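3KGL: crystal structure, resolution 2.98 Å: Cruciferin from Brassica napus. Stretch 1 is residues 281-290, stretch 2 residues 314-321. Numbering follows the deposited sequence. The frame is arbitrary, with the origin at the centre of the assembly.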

# COMPACT_ATOMS: atom_id res chain seq x y z
N THR A 281 4.44 15.05 12.76
CA THR A 281 4.89 15.99 13.79
C THR A 281 5.40 17.31 13.19
O THR A 281 5.46 18.33 13.88
N ILE A 282 5.74 17.28 11.91
CA ILE A 282 6.36 18.43 11.26
C ILE A 282 5.34 19.39 10.64
O ILE A 282 4.81 19.15 9.55
N CYS A 283 5.06 20.49 11.34
CA CYS A 283 4.14 21.50 10.83
C CYS A 283 4.89 22.66 10.20
O CYS A 283 4.35 23.41 9.38
N SER A 284 6.15 22.82 10.57
CA SER A 284 6.98 23.86 9.98
C SER A 284 8.23 23.25 9.37
O SER A 284 9.34 23.74 9.59
N ALA A 285 8.05 22.18 8.61
CA ALA A 285 9.15 21.60 7.85
C ALA A 285 9.34 22.41 6.58
O ALA A 285 8.51 23.26 6.24
N ARG A 286 10.45 22.16 5.88
CA ARG A 286 10.72 22.79 4.59
C ARG A 286 10.04 21.98 3.48
O ARG A 286 10.26 20.77 3.36
N CYS A 287 9.20 22.65 2.68
CA CYS A 287 8.43 21.97 1.64
C CYS A 287 8.76 22.46 0.21
O CYS A 287 8.35 21.84 -0.76
N THR A 288 9.50 23.56 0.09
CA THR A 288 9.95 24.07 -1.21
C THR A 288 11.47 23.95 -1.35
O THR A 288 12.19 23.87 -0.35
N ASP A 289 11.97 23.95 -2.58
CA ASP A 289 13.41 23.84 -2.83
C ASP A 289 13.72 24.13 -4.30
O ASP A 289 12.89 23.89 -5.16
N ASN A 290 14.91 24.64 -4.59
CA ASN A 290 15.24 24.98 -5.98
C ASN A 290 16.27 24.07 -6.64
O ASN A 290 17.42 23.98 -6.21
N ASP A 314 16.66 15.32 1.63
CA ASP A 314 16.71 16.75 1.39
C ASP A 314 15.43 17.34 1.95
O ASP A 314 15.46 18.25 2.77
N LEU A 315 14.29 16.81 1.51
CA LEU A 315 12.99 17.23 2.04
C LEU A 315 12.31 16.07 2.78
O LEU A 315 11.53 15.33 2.20
N PRO A 316 12.64 15.91 4.06
CA PRO A 316 12.11 14.89 4.97
C PRO A 316 10.61 14.63 4.84
O PRO A 316 10.18 13.50 5.09
N ILE A 317 9.84 15.64 4.47
CA ILE A 317 8.40 15.45 4.24
C ILE A 317 8.13 14.50 3.07
O ILE A 317 7.06 13.90 2.98
N LEU A 318 9.12 14.33 2.19
CA LEU A 318 8.99 13.43 1.05
C LEU A 318 8.84 11.96 1.41
O LEU A 318 8.23 11.20 0.66
N ARG A 319 9.42 11.56 2.55
CA ARG A 319 9.34 10.18 3.02
C ARG A 319 7.88 9.78 3.26
O ARG A 319 7.55 8.60 3.32
N PHE A 320 7.02 10.78 3.39
CA PHE A 320 5.61 10.52 3.57
C PHE A 320 4.91 10.53 2.23
O PHE A 320 4.08 9.65 1.97
N LEU A 321 5.26 11.50 1.39
CA LEU A 321 4.72 11.61 0.02
C LEU A 321 5.05 10.44 -0.90
O LEU A 321 4.31 10.19 -1.86

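The contact between these stretches is small and largely apolar, though some methyls lie against oxygens; no hydrogen bond crosses it. Leu 315 and Ile 317 have the largest areas covered by the other stretch. Leu 315 (chi1 m, chi2 t) has its CA-to-CB bond sideways, but the end of the side chain comes nearer. Ile 317 points toward stretch 1, with both chi angles off the usual wells.

Methyls of both residues pack against backbone carbonyl oxygens. Leu 315 CD1 lies 3.6 Å from Cys 287 O, and Leu 315 CD2 lies 3.7 Å from Arg 286 O. Ile 317 CG2 sits 3.3 Å from Arg 286 O.

Among apolar side-chain pairs, Ile 317 CG2 is 3.8 Å from Cys 287 SG and 4.3 Å from Ala 285 CB. Cys 287 is in the m rotamer, and Ala 285 points toward stretch 2. Separately, Ile 282 (chi1 off, chi2 t) and Phe 320 (chi1 m) point toward each other's stretches. Ile 282 CD1 meets the ring at its edge, 3.9 Å from Phe 320 CE2. Ile 282 is poorly ordered.

The charged pair lies within stretch 1. Arg 286, extended with chi1 to chi3 all t, forms a salt bridge from NH1 to Asp 289 OD2 at 2.7 Å. Asp 289 (chi1 t) points toward stretch 2. Leu 315 CD2 packs beside this pair, 4.2 Å from Arg 286 CD and 4.0 Å from Asp 289 OD2.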

# COMPACT_ATOMS: atom_id res chain seq x y z
CB THR A 281 6.01 15.38 14.68
OG1 THR A 281 6.85 14.53 13.88
CG2 THR A 281 5.41 14.56 15.83
CB ILE A 282 7.38 17.99 10.17
CG1 ILE A 282 7.55 16.46 10.17
CG2 ILE A 282 8.71 18.71 10.35
CD1 ILE A 282 8.51 15.95 9.11
CB CYS A 283 3.22 22.00 11.95
SG CYS A 283 1.87 23.08 11.40
CB SER A 284 7.34 24.92 11.03
OG SER A 284 7.73 24.32 12.24
CB ALA A 285 8.86 20.15 7.51
CB ARG A 286 12.23 22.87 4.35
CG ARG A 286 12.67 23.94 3.36
CD ARG A 286 14.09 23.70 2.86
NE ARG A 286 14.57 24.78 2.01
CZ ARG A 286 15.46 24.63 1.03
NH1 ARG A 286 15.98 23.43 0.78
NH2 ARG A 286 15.85 25.68 0.30
CB CYS A 287 6.93 22.07 1.92
SG CYS A 287 6.25 20.78 3.05
CB THR A 288 9.57 25.57 -1.42
OG1 THR A 288 8.32 25.85 -0.79
CG2 THR A 288 9.48 25.89 -2.89
CB ASP A 289 13.91 22.44 -2.44
CG ASP A 289 15.39 22.42 -2.08
OD1 ASP A 289 16.16 23.23 -2.64
OD2 ASP A 289 15.79 21.60 -1.23
CB ASN A 290 15.64 26.46 -6.12
CG ASN A 290 15.71 26.89 -7.57
OD1 ASN A 290 16.65 26.53 -8.30
ND2 ASN A 290 14.71 27.67 -8.01
CB ASP A 314 16.85 17.04 -0.12
CG ASP A 314 17.84 16.10 -0.84
OD1 ASP A 314 17.77 14.87 -0.63
OD2 ASP A 314 18.67 16.58 -1.64
CB LEU A 315 12.09 17.73 0.92
CG LEU A 315 12.49 19.06 0.28
CD1 LEU A 315 11.25 19.74 -0.25
CD2 LEU A 315 13.21 19.95 1.29
CB PRO A 316 12.43 15.49 6.33
CG PRO A 316 13.76 16.12 6.10
CD PRO A 316 13.69 16.71 4.71
CB ILE A 317 7.68 16.82 4.08
CG1 ILE A 317 6.68 16.80 2.93
CG2 ILE A 317 8.70 17.94 3.87
CD1 ILE A 317 5.25 16.54 3.38
CB LEU A 318 10.17 13.60 0.09
CG LEU A 318 10.04 14.86 -0.75
CD1 LEU A 318 11.27 15.10 -1.62
CD2 LEU A 318 8.78 14.77 -1.57
CB ARG A 319 10.16 9.99 4.30
CG ARG A 319 10.18 8.56 4.84
CD ARG A 319 10.48 7.52 3.74
NE ARG A 319 11.75 7.77 3.06
CZ ARG A 319 12.90 7.16 3.33
NH1 ARG A 319 12.95 6.23 4.29
NH2 ARG A 319 14.00 7.46 2.65
CB PHE A 320 4.99 11.54 4.53
CG PHE A 320 5.63 11.55 5.90
CD1 PHE A 320 5.68 10.39 6.66
CD2 PHE A 320 6.20 12.71 6.41
CE1 PHE A 320 6.27 10.39 7.91
CE2 PHE A 320 6.79 12.72 7.67
CZ PHE A 320 6.82 11.55 8.42
CB LEU A 321 5.20 12.90 -0.65
CG LEU A 321 4.21 14.07 -0.60
CD1 LEU A 321 3.65 14.26 0.79
CD2 LEU A 321 4.87 15.34 -1.07